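Local atomic coordinates of 2-hydroxyethylphosphonate dioxygenase (Streptomyces viridochromogenes, PDB entry 4YAR), a protein that catalyses the iron-dependent reaction of 2-hydroxyethylphosphonate with O2 to give hydroxymethylphosphonate and formate, in the biosynthesis of the antibiotic phosphinothricin tripeptide. Residues A253-A258 with R277-A282; G347-D352 with R393-G398; A323-A328 with G336-V341; R364-W369 with S377-P382. The protein carries 1 engineered substitution. All blocks are in the same frame, centred on the assembly; numbering follows the deposited sequence. Where two conformers were deposited one is given.

Overall arrangement
Contacts 2, 3 and 4 lie close together in the beta part of the chain. Contact 1 stands apart in a helical domain, its centre about 43 to 56 Å from theirs. Contacts 2 and 4 are the nearest neighbours, with centres about 11 Å apart. They share a three-stranded sheet, in which strand 365-371 lies between 374-380 and 394-397. A probable hydrogen bond from His397 N to Thr366 O (2.9 Å) joins them. Val341 of contact 3 packs against both, with CG1 3.5 Å from Gly398 O and CG2 4.2 Å from Leu365 CD1. Met325 of contact 3 has its side chain about 11 Å from that of Ser196, a substrate-binding residue of a site shared between dimer partners.

Contact 1: A253-A258 with R277-A282; sequences AGVPPA and RTLGRA
Ala253 CB touches two side chains of the facing helix, 3.8 Å from Leu279 CD1 and 3.8 Å from Ala282 CB. The methyl of Ala282 is equally close to Ala253 CA. Val255 comes in beside this group through one branch. Its CG1 is anti to the backbone N (chi1 168°) and its CG2 is anti to the carbonyl carbon. CG2 does the touching, at 4.0 Å from Thr278 CG2 and 4.1 Å from Leu279 CD1. The side chains of Val255 and Leu279 cross at about a right angle, and Leu279 CD1 meets both Ala253 and Val255. This is the turn of a helix-turn-helix motif, assigned by similarity as DNA-binding, packed on helix 270-283. Helix 246-253 ends in a Schellman motif with Gly254 at positive phi (73°). Pro256 then takes the N-cap position of the next helix. Thr278 is divided by its chi1 of -66°. Its CG2 lies anti to the backbone N and faces Val255 and the carbonyl of Ala253, with Ala253 O at 3.6 Å. Its OG1 hydrogen-bonds to Thr274 O, one turn earlier in the same helix. No hydrogen bond crosses between the two segments. Leu279 is buried and also touches Phe285, while Ala282 is exposed.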
loop_
_atom_site.group_PDB
_atom_site.type_symbol
_atom_site.label_atom_id
_atom_site.label_comp_id
_atom_site.label_asym_id
_atom_site.label_seq_id
_atom_site.Cartn_x
_atom_site.Cartn_y
_atom_site.Cartn_z
ATOM N N ALA A 253 -21.417 15.678 27.352
ATOM C CA ALA A 253 -21.744 14.276 27.037
ATOM C C ALA A 253 -22.516 13.568 28.151
ATOM O O ALA A 253 -22.950 12.410 27.985
ATOM C CB ALA A 253 -20.469 13.515 26.761
ATOM N N GLY A 254 -22.689 14.257 29.270
ATOM C CA GLY A 254 -23.274 13.661 30.492
ATOM C C GLY A 254 -22.388 12.693 31.234
ATOM O O GLY A 254 -22.916 11.843 31.935
ATOM N N VAL A 255 -21.059 12.850 31.163
ATOM C CA VAL A 255 -20.087 11.905 31.699
ATOM C C VAL A 255 -19.378 12.482 32.855
ATOM O O VAL A 255 -18.867 13.612 32.761
ATOM C CB VAL A 255 -19.058 11.474 30.612
ATOM C CG1 VAL A 255 -17.846 10.726 31.190
ATOM C CG2 VAL A 255 -19.760 10.664 29.537
ATOM N N PRO A 256 -19.327 11.730 33.984
ATOM C CA PRO A 256 -18.586 12.242 35.105
ATOM C C PRO A 256 -17.124 12.365 34.845
ATOM O O PRO A 256 -16.513 11.499 34.222
ATOM C CB PRO A 256 -18.855 11.211 36.251
ATOM C CG PRO A 256 -20.093 10.514 35.844
ATOM C CD PRO A 256 -20.066 10.496 34.340
ATOM N N PRO A 257 -16.525 13.462 35.326
ATOM C CA PRO A 257 -15.113 13.719 35.202
ATOM C C PRO A 257 -14.187 12.544 35.435
ATOM O O PRO A 257 -13.301 12.305 34.630
ATOM C CB PRO A 257 -14.902 14.830 36.231
ATOM C CG PRO A 257 -16.137 15.645 36.039
ATOM C CD PRO A 257 -17.215 14.603 35.963
ATOM N N ALA A 258 -14.401 11.818 36.525
ATOM C CA ALA A 258 -13.619 10.643 36.865
ATOM C C ALA A 258 -13.760 9.451 35.901
ATOM O O ALA A 258 -12.850 8.638 35.788
ATOM C CB ALA A 258 -14.006 10.182 38.286
ATOM N N ARG A 277 -17.129 6.529 23.289
ATOM C CA ARG A 277 -18.163 6.516 22.294
ATOM C C ARG A 277 -19.224 7.560 22.599
ATOM O O ARG A 277 -19.689 8.228 21.700
ATOM C CB ARG A 277 -18.819 5.168 22.165
ATOM C CG ARG A 277 -19.698 5.103 20.918
ATOM C CD ARG A 277 -19.806 3.669 20.433
ATOM N NE ARG A 277 -20.423 3.588 19.123
ATOM C CZ ARG A 277 -21.103 2.524 18.686
ATOM N NH1 ARG A 277 -21.259 1.428 19.452
ATOM N NH2 ARG A 277 -21.649 2.574 17.478
ATOM N N THR A 278 -19.588 7.680 23.864
ATOM C CA THR A 278 -20.585 8.634 24.304
ATOM C C THR A 278 -20.050 10.076 24.079
ATOM O O THR A 278 -20.774 10.952 23.578
ATOM C CB THR A 278 -20.849 8.455 25.774
ATOM O OG1 THR A 278 -21.448 7.172 25.985
ATOM C CG2 THR A 278 -21.757 9.549 26.214
ATOM N N LEU A 279 -18.770 10.280 24.405
ATOM C CA LEU A 279 -18.138 11.558 24.089
ATOM C C LEU A 279 -18.089 11.861 22.596
ATOM O O LEU A 279 -18.410 12.983 22.150
ATOM C CB LEU A 279 -16.707 11.596 24.616
ATOM C CG LEU A 279 -16.411 12.644 25.662
ATOM C CD1 LEU A 279 -16.907 12.167 27.014
ATOM C CD2 LEU A 279 -14.915 12.843 25.721
ATOM N N GLY A 280 -17.722 10.852 21.797
ATOM C CA GLY A 280 -17.687 11.068 20.340
ATOM C C GLY A 280 -19.021 11.414 19.745
ATOM O O GLY A 280 -19.106 12.238 18.814
ATOM N N ARG A 281 -20.052 10.739 20.191
ATOM C CA ARG A 281 -21.437 11.029 19.704
ATOM C C ARG A 281 -21.787 12.463 20.020
ATOM O O ARG A 281 -22.346 13.181 19.185
ATOM C CB ARG A 281 -22.527 10.161 20.417
ATOM C CG ARG A 281 -22.611 8.720 19.962
ATOM C CD ARG A 281 -23.957 8.069 20.342
ATOM N NE ARG A 281 -23.868 6.608 20.266
ATOM C CZ ARG A 281 -23.504 5.786 21.256
ATOM N NH1 ARG A 281 -23.195 6.239 22.471
ATOM N NH2 ARG A 281 -23.461 4.475 21.022
ATOM N N ALA A 282 -21.457 12.890 21.242
ATOM C CA ALA A 282 -21.877 14.209 21.715
ATOM C C ALA A 282 -21.143 15.336 21.045
ATOM O O ALA A 282 -21.745 16.374 20.799
ATOM C CB ALA A 282 -21.693 14.317 23.208
#

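Contact 2: G347-D352 with R393-G398; sequences GADLID and RHRWHG
Asp349 and Arg395 lie side by side and point the same way. Arg395 grips the carboxylate side-on: NE bonds OD1 at 2.7 Å and NH2 bonds OD2 of Asp349 at 2.9 Å. Both bonds are nearly straight and in the guanidinium plane, on the syn sides of the oxygens, but the carboxylate is turned 39° from that plane. Arg395 NH1 and NH2 also form salt bridges with Glu368 and Asp370. Arg393 adds a long salt bridge, Asp349 OD2 to Arg393 NE at 3.7 Å, and runs alongside Ile351, whose CG1 meets Arg393 CG at 3.8 Å. At the next residue, Leu350 CB stands over one face of the His394 ring, 3.8 Å from its centroid, in a CH-pi contact. His394 CG takes the crowded position between N and C (chi1 64°). The ring is held by Tyr358 OH at NE2 and Val392 O at ND1. Leu350 CD1 meets the edge of the Trp396 ring. Two backbone bonds pair Leu350 with His394, Leu350 N to His394 O at 2.7 Å and His394 N to Leu350 O at 2.9 Å. This single antiparallel bridge and the salt-bridge network tie the loop to 394-397, edge strand of a three-stranded antiparallel sheet.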
loop_
_atom_site.group_PDB
_atom_site.type_symbol
_atom_site.label_atom_id
_atom_site.label_comp_id
_atom_site.label_asym_id
_atom_site.label_seq_id
_atom_site.Cartn_x
_atom_site.Cartn_y
_atom_site.Cartn_z
ATOM N N GLY A 347 -10.934 -22.803 -11.431
ATOM C CA GLY A 347 -10.137 -22.054 -10.428
ATOM C C GLY A 347 -11.008 -21.217 -9.495
ATOM O O GLY A 347 -11.968 -20.584 -9.962
ATOM N N ALA A 348 -10.722 -21.220 -8.185
ATOM C CA ALA A 348 -11.550 -20.443 -7.219
ATOM C C ALA A 348 -11.325 -19.020 -7.667
ATOM O O ALA A 348 -10.142 -18.642 -8.076
ATOM C CB ALA A 348 -11.133 -20.638 -5.745
ATOM N N ASP A 349 -12.410 -18.244 -7.665
ATOM C CA ASP A 349 -12.286 -16.898 -8.160
ATOM C C ASP A 349 -11.607 -16.113 -7.037
ATOM O O ASP A 349 -11.912 -16.324 -5.846
ATOM C CB ASP A 349 -13.630 -16.286 -8.610
ATOM C CG ASP A 349 -13.949 -16.609 -10.092
ATOM O OD1 ASP A 349 -13.416 -17.600 -10.594
ATOM O OD2 ASP A 349 -14.647 -15.844 -10.839
ATOM N N LEU A 350 -10.604 -15.329 -7.425
ATOM C CA LEU A 350 -10.001 -14.327 -6.570
ATOM C C LEU A 350 -10.544 -12.944 -6.913
ATOM O O LEU A 350 -10.617 -12.533 -8.098
ATOM C CB LEU A 350 -8.475 -14.377 -6.716
ATOM C CG LEU A 350 -7.885 -15.753 -6.490
ATOM C CD1 LEU A 350 -6.458 -15.808 -6.992
ATOM C CD2 LEU A 350 -7.937 -16.210 -5.045
ATOM N N ILE A 351 -10.925 -12.222 -5.878
ATOM C CA ILE A 351 -11.460 -10.853 -5.967
ATOM C C ILE A 351 -10.810 -10.259 -4.679
ATOM O O ILE A 351 -10.966 -10.766 -3.577
ATOM C CB ILE A 351 -13.008 -10.713 -6.046
ATOM C CG1 ILE A 351 -13.670 -11.780 -6.959
ATOM C CG2 ILE A 351 -13.401 -9.379 -6.680
ATOM C CD1 ILE A 351 -15.206 -11.675 -7.146
ATOM N N ASP A 352 -9.961 -9.260 -4.834
ATOM C CA ASP A 352 -9.358 -8.647 -3.683
ATOM C C ASP A 352 -9.827 -7.199 -3.585
ATOM O O ASP A 352 -10.080 -6.587 -4.572
ATOM C CB ASP A 352 -7.817 -8.585 -3.831
ATOM C CG ASP A 352 -7.108 -9.826 -3.316
ATOM O OD1 ASP A 352 -7.207 -10.807 -4.047
ATOM O OD2 ASP A 352 -6.292 -9.745 -2.312
ATOM N N ARG A 393 -11.827 -9.585 -10.912
ATOM C CA ARG A 393 -12.065 -10.999 -10.634
ATOM C C ARG A 393 -11.145 -11.797 -11.579
ATOM O O ARG A 393 -11.007 -11.508 -12.740
ATOM C CB ARG A 393 -13.562 -11.352 -10.796
ATOM C CG ARG A 393 -13.986 -12.808 -10.644
ATOM C CD ARG A 393 -15.283 -13.029 -11.441
ATOM N NE ARG A 393 -16.460 -12.666 -10.662
ATOM C CZ ARG A 393 -17.658 -12.332 -11.175
ATOM N NH1 ARG A 393 -17.876 -12.288 -12.503
ATOM N NH2 ARG A 393 -18.666 -12.017 -10.354
ATOM N N HIS A 394 -10.463 -12.724 -10.994
ATOM C CA HIS A 394 -9.409 -13.505 -11.699
ATOM C C HIS A 394 -9.199 -14.839 -11.018
ATOM O O HIS A 394 -9.745 -15.159 -9.932
ATOM C CB HIS A 394 -8.074 -12.682 -11.784
ATOM C CG HIS A 394 -7.450 -12.393 -10.452
ATOM N ND1 HIS A 394 -7.953 -11.472 -9.559
ATOM C CD2 HIS A 394 -6.356 -12.932 -9.858
ATOM C CE1 HIS A 394 -7.187 -11.426 -8.488
ATOM N NE2 HIS A 394 -6.214 -12.313 -8.643
ATOM N N ARG A 395 -8.457 -15.698 -11.703
ATOM C CA ARG A 395 -8.160 -17.011 -11.181
ATOM C C ARG A 395 -6.894 -17.522 -11.895
ATOM O O ARG A 395 -6.509 -17.028 -12.935
ATOM C CB ARG A 395 -9.342 -17.960 -11.431
ATOM C CG ARG A 395 -9.614 -18.108 -12.892
ATOM C CD ARG A 395 -10.979 -18.726 -13.100
ATOM N NE ARG A 395 -12.029 -17.737 -12.882
ATOM C CZ ARG A 395 -12.367 -16.774 -13.722
ATOM N NH1 ARG A 395 -11.804 -16.691 -14.893
ATOM N NH2 ARG A 395 -13.331 -15.902 -13.389
ATOM N N TRP A 396 -6.239 -18.459 -11.250
ATOM C CA TRP A 396 -5.050 -19.162 -11.817
ATOM C C TRP A 396 -5.419 -20.644 -12.096
ATOM O O TRP A 396 -6.080 -21.277 -11.249
ATOM C CB TRP A 396 -3.887 -19.117 -10.878
ATOM C CG TRP A 396 -3.269 -17.795 -10.659
ATOM C CD1 TRP A 396 -3.582 -16.934 -9.667
ATOM C CD2 TRP A 396 -2.198 -17.183 -11.408
ATOM N NE1 TRP A 396 -2.796 -15.791 -9.768
ATOM C CE2 TRP A 396 -1.944 -15.919 -10.824
ATOM C CE3 TRP A 396 -1.449 -17.550 -12.528
ATOM C CZ2 TRP A 396 -0.976 -15.059 -11.322
ATOM C CZ3 TRP A 396 -0.516 -16.695 -13.023
ATOM C CH2 TRP A 396 -0.242 -15.472 -12.398
ATOM N N HIS A 397 -4.953 -21.163 -13.238
ATOM C CA HIS A 397 -5.030 -22.618 -13.590
ATOM C C HIS A 397 -3.595 -23.110 -13.880
ATOM O O HIS A 397 -2.708 -22.315 -14.205
ATOM C CB HIS A 397 -5.874 -22.968 -14.886
ATOM C CG HIS A 397 -7.273 -22.410 -14.922
ATOM N ND1 HIS A 397 -8.150 -22.461 -13.847
ATOM C CD2 HIS A 397 -7.962 -21.826 -15.928
ATOM C CE1 HIS A 397 -9.302 -21.883 -14.179
ATOM N NE2 HIS A 397 -9.208 -21.498 -15.436
ATOM N N GLY A 398 -3.399 -24.437 -13.824
ATOM C CA GLY A 398 -2.061 -25.035 -14.026
ATOM C C GLY A 398 -1.524 -25.678 -12.770
ATOM O O GLY A 398 -2.262 -25.923 -11.825
#

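Contact 3: A323-A328 with G336-V341; sequences ASMASA and GSFLRV
Ala323 O is approached by two groups of the neighbouring strand. Phe338 N bonds it at 2.8 Å, and Ser337 CA makes a CA-H...O contact at 3.4 Å. Ala323 N returns a bond to Phe338 O at 2.9 Å, which completes an antiparallel hydrogen-bonded pair. The two strands form a beta hairpin, 320-324 with 335-343, within the large antiparallel sheet. Ser324 and Ser337 make the next pair, a non-hydrogen-bonded one. Beyond it the first segment leaves the strand, yet Met325 N still bonds Gly336 O, from 42° above the carbonyl plane. The side chain of Met325 is extended beyond CG (chi2 -173°, chi3 -174°). It runs past Gly336, with SD 3.9 Å from Gly336 CA, and carries CE over one face of the Phe338 ring. CE lies 4.1 Å from the ring centroid, while Met325 CG meets Phe338 CE2 at 3.8 Å. SD is farther off and oblique, so this Met-aromatic contact is led by the carbons. Ala323 CB touches the same ring at CD2. Leu403 and strand 133-140 pack on Met325 and Phe338, so the group is buried between sheets. Ser324 OG is hydrogen-bonded to Arg315 NH1. At the end of the hairpin pairing a water bridges the segments: it accepts from Gly336 N at 2.8 Å and donates to Ala326 O at 2.9 Å.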
loop_
_atom_site.group_PDB
_atom_site.type_symbol
_atom_site.label_atom_id
_atom_site.label_comp_id
_atom_site.label_asym_id
_atom_site.label_seq_id
_atom_site.Cartn_x
_atom_site.Cartn_y
_atom_site.Cartn_z
ATOM N N ALA A 323 0.278 -20.136 2.007
ATOM C CA ALA A 323 1.036 -19.996 3.213
ATOM C C ALA A 323 1.401 -18.494 3.361
ATOM O O ALA A 323 1.555 -17.784 2.355
ATOM C CB ALA A 323 2.321 -20.794 3.085
ATOM N N SER A 324 1.526 -18.062 4.601
ATOM C CA SER A 324 1.777 -16.663 4.902
ATOM C C SER A 324 3.187 -16.220 4.824
ATOM O O SER A 324 4.082 -16.891 5.291
ATOM C CB SER A 324 1.289 -16.344 6.327
ATOM O OG SER A 324 -0.082 -16.733 6.514
ATOM N N MET A 325 3.383 -15.044 4.233
ATOM C CA MET A 325 4.636 -14.322 4.383
ATOM C C MET A 325 4.482 -13.418 5.578
ATOM O O MET A 325 3.407 -13.404 6.227
ATOM C CB MET A 325 4.998 -13.463 3.170
ATOM C CG MET A 325 5.077 -14.213 1.920
ATOM S SD MET A 325 5.706 -13.065 0.662
ATOM C CE MET A 325 5.499 -14.218 -0.756
ATOM N N ALA A 326 5.581 -12.786 5.975
ATOM C CA ALA A 326 5.538 -11.821 7.051
ATOM C C ALA A 326 4.445 -10.744 6.909
ATOM O O ALA A 326 4.141 -10.264 5.801
ATOM C CB ALA A 326 6.887 -11.219 7.209
ATOM N N SER A 327 3.912 -10.302 8.060
ATOM C CA SER A 327 2.905 -9.222 8.111
ATOM C C SER A 327 3.137 -8.350 9.350
ATOM O O SER A 327 3.856 -8.736 10.279
ATOM C CB SER A 327 1.471 -9.754 8.135
ATOM O OG SER A 327 1.220 -10.581 9.256
ATOM N N ALA A 328 2.466 -7.204 9.364
ATOM C CA ALA A 328 2.597 -6.288 10.455
ATOM C C ALA A 328 1.262 -5.621 10.657
ATOM O O ALA A 328 0.748 -5.048 9.732
ATOM C CB ALA A 328 3.657 -5.262 10.138
ATOM N N GLY A 336 1.433 -10.357 1.966
ATOM C CA GLY A 336 2.212 -11.342 1.124
ATOM C C GLY A 336 1.838 -12.740 1.410
ATOM O O GLY A 336 1.770 -13.113 2.581
ATOM N N SER A 337 1.634 -13.545 0.345
ATOM C CA SER A 337 1.281 -14.983 0.494
ATOM C C SER A 337 2.024 -15.821 -0.560
ATOM O O SER A 337 2.299 -15.330 -1.648
ATOM C CB SER A 337 -0.250 -15.180 0.300
ATOM O OG SER A 337 -0.997 -14.373 1.214
ATOM N N PHE A 338 2.373 -17.048 -0.204
ATOM C CA PHE A 338 2.805 -18.075 -1.182
ATOM C C PHE A 338 1.552 -18.848 -1.585
ATOM O O PHE A 338 0.782 -19.250 -0.699
ATOM C CB PHE A 338 3.805 -19.044 -0.607
ATOM C CG PHE A 338 5.028 -18.452 0.031
ATOM C CD1 PHE A 338 6.182 -18.183 -0.724
ATOM C CD2 PHE A 338 5.092 -18.261 1.395
ATOM C CE1 PHE A 338 7.320 -17.662 -0.102
ATOM C CE2 PHE A 338 6.290 -17.839 2.036
ATOM C CZ PHE A 338 7.373 -17.474 1.246
ATOM N N LEU A 339 1.335 -19.019 -2.870
ATOM C CA LEU A 339 0.192 -19.802 -3.401
ATOM C C LEU A 339 0.627 -20.989 -4.290
ATOM O O LEU A 339 1.295 -20.827 -5.290
ATOM C CB LEU A 339 -0.750 -18.970 -4.198
ATOM C CG LEU A 339 -1.478 -17.810 -3.558
ATOM C CD1 LEU A 339 -2.427 -17.213 -4.549
ATOM C CD2 LEU A 339 -2.283 -18.299 -2.331
ATOM N N ARG A 340 0.190 -22.166 -3.898
ATOM C CA ARG A 340 0.311 -23.369 -4.736
ATOM C C ARG A 340 -0.965 -23.594 -5.581
ATOM O O ARG A 340 -2.050 -23.605 -5.033
ATOM C CB ARG A 340 0.569 -24.532 -3.786
ATOM C CG ARG A 340 1.343 -25.677 -4.352
ATOM C CD ARG A 340 1.292 -26.834 -3.387
ATOM N NE ARG A 340 2.560 -27.537 -3.353
ATOM C CZ ARG A 340 2.752 -28.737 -2.792
ATOM N NH1 ARG A 340 1.741 -29.382 -2.199
ATOM N NH2 ARG A 340 3.966 -29.294 -2.820
ATOM N N VAL A 341 -0.810 -23.737 -6.912
ATOM C CA VAL A 341 -1.900 -23.932 -7.835
ATOM C C VAL A 341 -1.794 -25.399 -8.325
ATOM O O VAL A 341 -0.709 -25.857 -8.629
ATOM C CB VAL A 341 -1.751 -22.949 -9.058
ATOM C CG1 VAL A 341 -2.931 -23.062 -9.987
ATOM C CG2 VAL A 341 -1.580 -21.517 -8.561
HETATM O O HOH W 1 1.520 -10.812 4.776
#

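Contact 4: R364-W369 with S377-P382; sequences RLTLEW and SVELEP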
loop_
_atom_site.group_PDB
_atom_site.type_symbol
_atom_site.label_atom_id
_atom_site.label_comp_id
_atom_site.label_asym_id
_atom_site.label_seq_id
_atom_site.Cartn_x
_atom_site.Cartn_y
_atom_site.Cartn_z
ATOM N N ARG A 364 4.139 -23.513 -15.648
ATOM C CA ARG A 364 3.614 -22.638 -16.715
ATOM C C ARG A 364 2.166 -22.492 -16.276
ATOM O O ARG A 364 1.377 -23.460 -16.398
ATOM C CB ARG A 364 3.694 -23.241 -18.141
ATOM C CG ARG A 364 3.087 -22.313 -19.185
ATOM C CD ARG A 364 3.231 -22.731 -20.642
ATOM N NE ARG A 364 4.600 -22.674 -21.131
ATOM C CZ ARG A 364 5.344 -23.726 -21.487
ATOM N NH1 ARG A 364 4.869 -24.970 -21.413
ATOM N NH2 ARG A 364 6.577 -23.527 -21.948
ATOM N N LEU A 365 1.868 -21.329 -15.694
ATOM C CA LEU A 365 0.559 -21.000 -15.129
ATOM C C LEU A 365 -0.250 -20.083 -16.039
ATOM O O LEU A 365 0.297 -19.265 -16.823
ATOM C CB LEU A 365 0.695 -20.360 -13.735
ATOM C CG LEU A 365 1.418 -21.155 -12.612
ATOM C CD1 LEU A 365 1.399 -20.421 -11.250
ATOM C CD2 LEU A 365 0.795 -22.540 -12.483
ATOM N N THR A 366 -1.565 -20.249 -15.925
ATOM C CA THR A 366 -2.487 -19.444 -16.649
ATOM C C THR A 366 -3.294 -18.541 -15.716
ATOM O O THR A 366 -3.888 -19.000 -14.765
ATOM C CB THR A 366 -3.402 -20.286 -17.580
ATOM O OG1 THR A 366 -2.599 -20.856 -18.617
ATOM C CG2 THR A 366 -4.409 -19.385 -18.217
ATOM N N LEU A 367 -3.198 -17.258 -15.973
ATOM C CA LEU A 367 -3.980 -16.242 -15.241
ATOM C C LEU A 367 -5.172 -15.891 -16.130
ATOM O O LEU A 367 -4.972 -15.439 -17.239
ATOM C CB LEU A 367 -3.155 -15.018 -14.894
ATOM C CG LEU A 367 -3.918 -13.760 -14.368
ATOM C CD1 LEU A 367 -4.494 -13.977 -12.997
ATOM C CD2 LEU A 367 -2.954 -12.577 -14.288
ATOM N N GLU A 368 -6.361 -16.068 -15.617
ATOM C CA GLU A 368 -7.597 -15.615 -16.286
ATOM C C GLU A 368 -8.233 -14.437 -15.585
ATOM O O GLU A 368 -8.211 -14.423 -14.355
ATOM C CB GLU A 368 -8.604 -16.731 -16.277
ATOM C CG GLU A 368 -8.088 -17.943 -16.979
ATOM C CD GLU A 368 -9.138 -18.986 -17.040
ATOM O OE1 GLU A 368 -10.116 -18.923 -16.188
ATOM O OE2 GLU A 368 -8.933 -19.885 -17.909
ATOM N N TRP A 369 -8.846 -13.559 -16.363
ATOM C CA TRP A 369 -9.593 -12.419 -15.792
ATOM C C TRP A 369 -10.813 -12.036 -16.655
ATOM O O TRP A 369 -10.914 -12.431 -17.835
ATOM C CB TRP A 369 -8.675 -11.229 -15.522
ATOM C CG TRP A 369 -8.121 -10.517 -16.692
ATOM C CD1 TRP A 369 -8.547 -9.290 -17.197
ATOM C CD2 TRP A 369 -6.950 -10.842 -17.416
ATOM N NE1 TRP A 369 -7.775 -8.910 -18.228
ATOM C CE2 TRP A 369 -6.770 -9.837 -18.386
ATOM C CE3 TRP A 369 -6.016 -11.886 -17.335
ATOM C CZ2 TRP A 369 -5.730 -9.855 -19.294
ATOM C CZ3 TRP A 369 -5.024 -11.933 -18.259
ATOM C CH2 TRP A 369 -4.871 -10.889 -19.232
ATOM N N SER A 377 -6.955 -14.081 -20.872
ATOM C CA SER A 377 -6.007 -15.001 -20.230
ATOM C C SER A 377 -4.613 -14.754 -20.717
ATOM O O SER A 377 -4.394 -14.163 -21.798
ATOM C CB SER A 377 -6.413 -16.454 -20.456
ATOM O OG SER A 377 -6.196 -16.753 -21.808
ATOM N N VAL A 378 -3.638 -15.048 -19.842
ATOM C CA VAL A 378 -2.216 -15.036 -20.237
ATOM C C VAL A 378 -1.484 -16.213 -19.576
ATOM O O VAL A 378 -1.811 -16.656 -18.451
ATOM C CB VAL A 378 -1.574 -13.659 -19.958
ATOM C CG1 VAL A 378 -1.473 -13.376 -18.487
ATOM C CG2 VAL A 378 -0.192 -13.520 -20.598
ATOM N N GLU A 379 -0.536 -16.809 -20.302
ATOM C CA GLU A 379 0.308 -17.900 -19.780
ATOM C C GLU A 379 1.654 -17.322 -19.352
ATOM O O GLU A 379 2.255 -16.520 -20.097
ATOM C CB GLU A 379 0.583 -18.978 -20.821
ATOM C CG GLU A 379 -0.642 -19.746 -21.257
ATOM C CD GLU A 379 -0.307 -20.943 -22.190
ATOM O OE1 GLU A 379 0.845 -21.464 -22.149
ATOM O OE2 GLU A 379 -1.201 -21.360 -22.969
ATOM N N LEU A 380 2.017 -17.631 -18.111
ATOM C CA LEU A 380 3.254 -17.133 -17.486
ATOM C C LEU A 380 4.114 -18.270 -16.928
ATOM O O LEU A 380 3.650 -19.178 -16.225
ATOM C CB LEU A 380 2.925 -16.069 -16.425
ATOM C CG LEU A 380 2.154 -14.809 -16.833
ATOM C CD1 LEU A 380 1.651 -14.087 -15.587
ATOM C CD2 LEU A 380 3.004 -13.837 -17.637
ATOM N N GLU A 381 5.391 -18.202 -17.218
ATOM C CA GLU A 381 6.403 -19.116 -16.711
ATOM C C GLU A 381 7.136 -18.453 -15.517
ATOM O O GLU A 381 6.920 -17.257 -15.237
ATOM C CB GLU A 381 7.399 -19.436 -17.841
ATOM C CG GLU A 381 6.803 -20.264 -18.944
ATOM C CD GLU A 381 7.797 -20.516 -20.076
ATOM O OE1 GLU A 381 8.616 -21.425 -19.938
ATOM O OE2 GLU A 381 7.774 -19.778 -21.070
ATOM N N PRO A 382 8.057 -19.198 -14.854
ATOM C CA PRO A 382 8.785 -18.578 -13.749
ATOM C C PRO A 382 9.465 -17.324 -14.086
ATOM O O PRO A 382 10.076 -17.193 -15.168
ATOM C CB PRO A 382 9.766 -19.669 -13.297
ATOM C CG PRO A 382 9.082 -20.965 -13.703
ATOM C CD PRO A 382 8.390 -20.641 -14.992
#
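Leu365 and Leu380 form one antiparallel hydrogen-bonded pair, and Leu367 and Val378 form the next. In the first, Leu380 N meets Leu365 O at 2.7 Å, with an N-H...O angle of 173°. In the second, Leu367 N bonds Val378 O at 2.9 Å, and Val378 N bonds Leu367 O. The carbonyls are also met by CA-H groups, the shortest being Ser377 CA to Leu367 O at 3.2 Å. The side chains of Leu365, Leu367, Val378 and Leu380 lie on one face of the sheet, the well-packed side. Leu365, Leu367 and Leu380 are buried there and touch Trp396. Further along the first strand, Trp369 has its CG between the backbone N and the carbonyl carbon (chi1 69°), and the indole turns back across the second strand. Its CZ3 meets Val378 CG1 at 3.8 Å, and Ser377 N lies over one ring face, toward the rim. A cadmium ion is bound about 5 Å from this side chain.

The face with Thr366, Glu368, Ser377 and Glu379 is looser. Thr366 OG1 lies 3.5 Å from Glu379 CG, a van der Waals contact. Near the strand ends, exposed Arg364 is bent at chi3, which swings NE out of the extended line, and lies alongside Glu381. Its NH2 makes a salt bridge with Glu381 OE1 at 3.6 Å, the two planes 54° apart. Glu379 OE1 comes nearer to the carbon chain of Arg364, 3.1 Å from CD, than to its charged nitrogens. This antiparallel beta hairpin, continued by strand 394-397, packs leucines on Val360 of strand 355-362, consistent with a cupin-type beta domain.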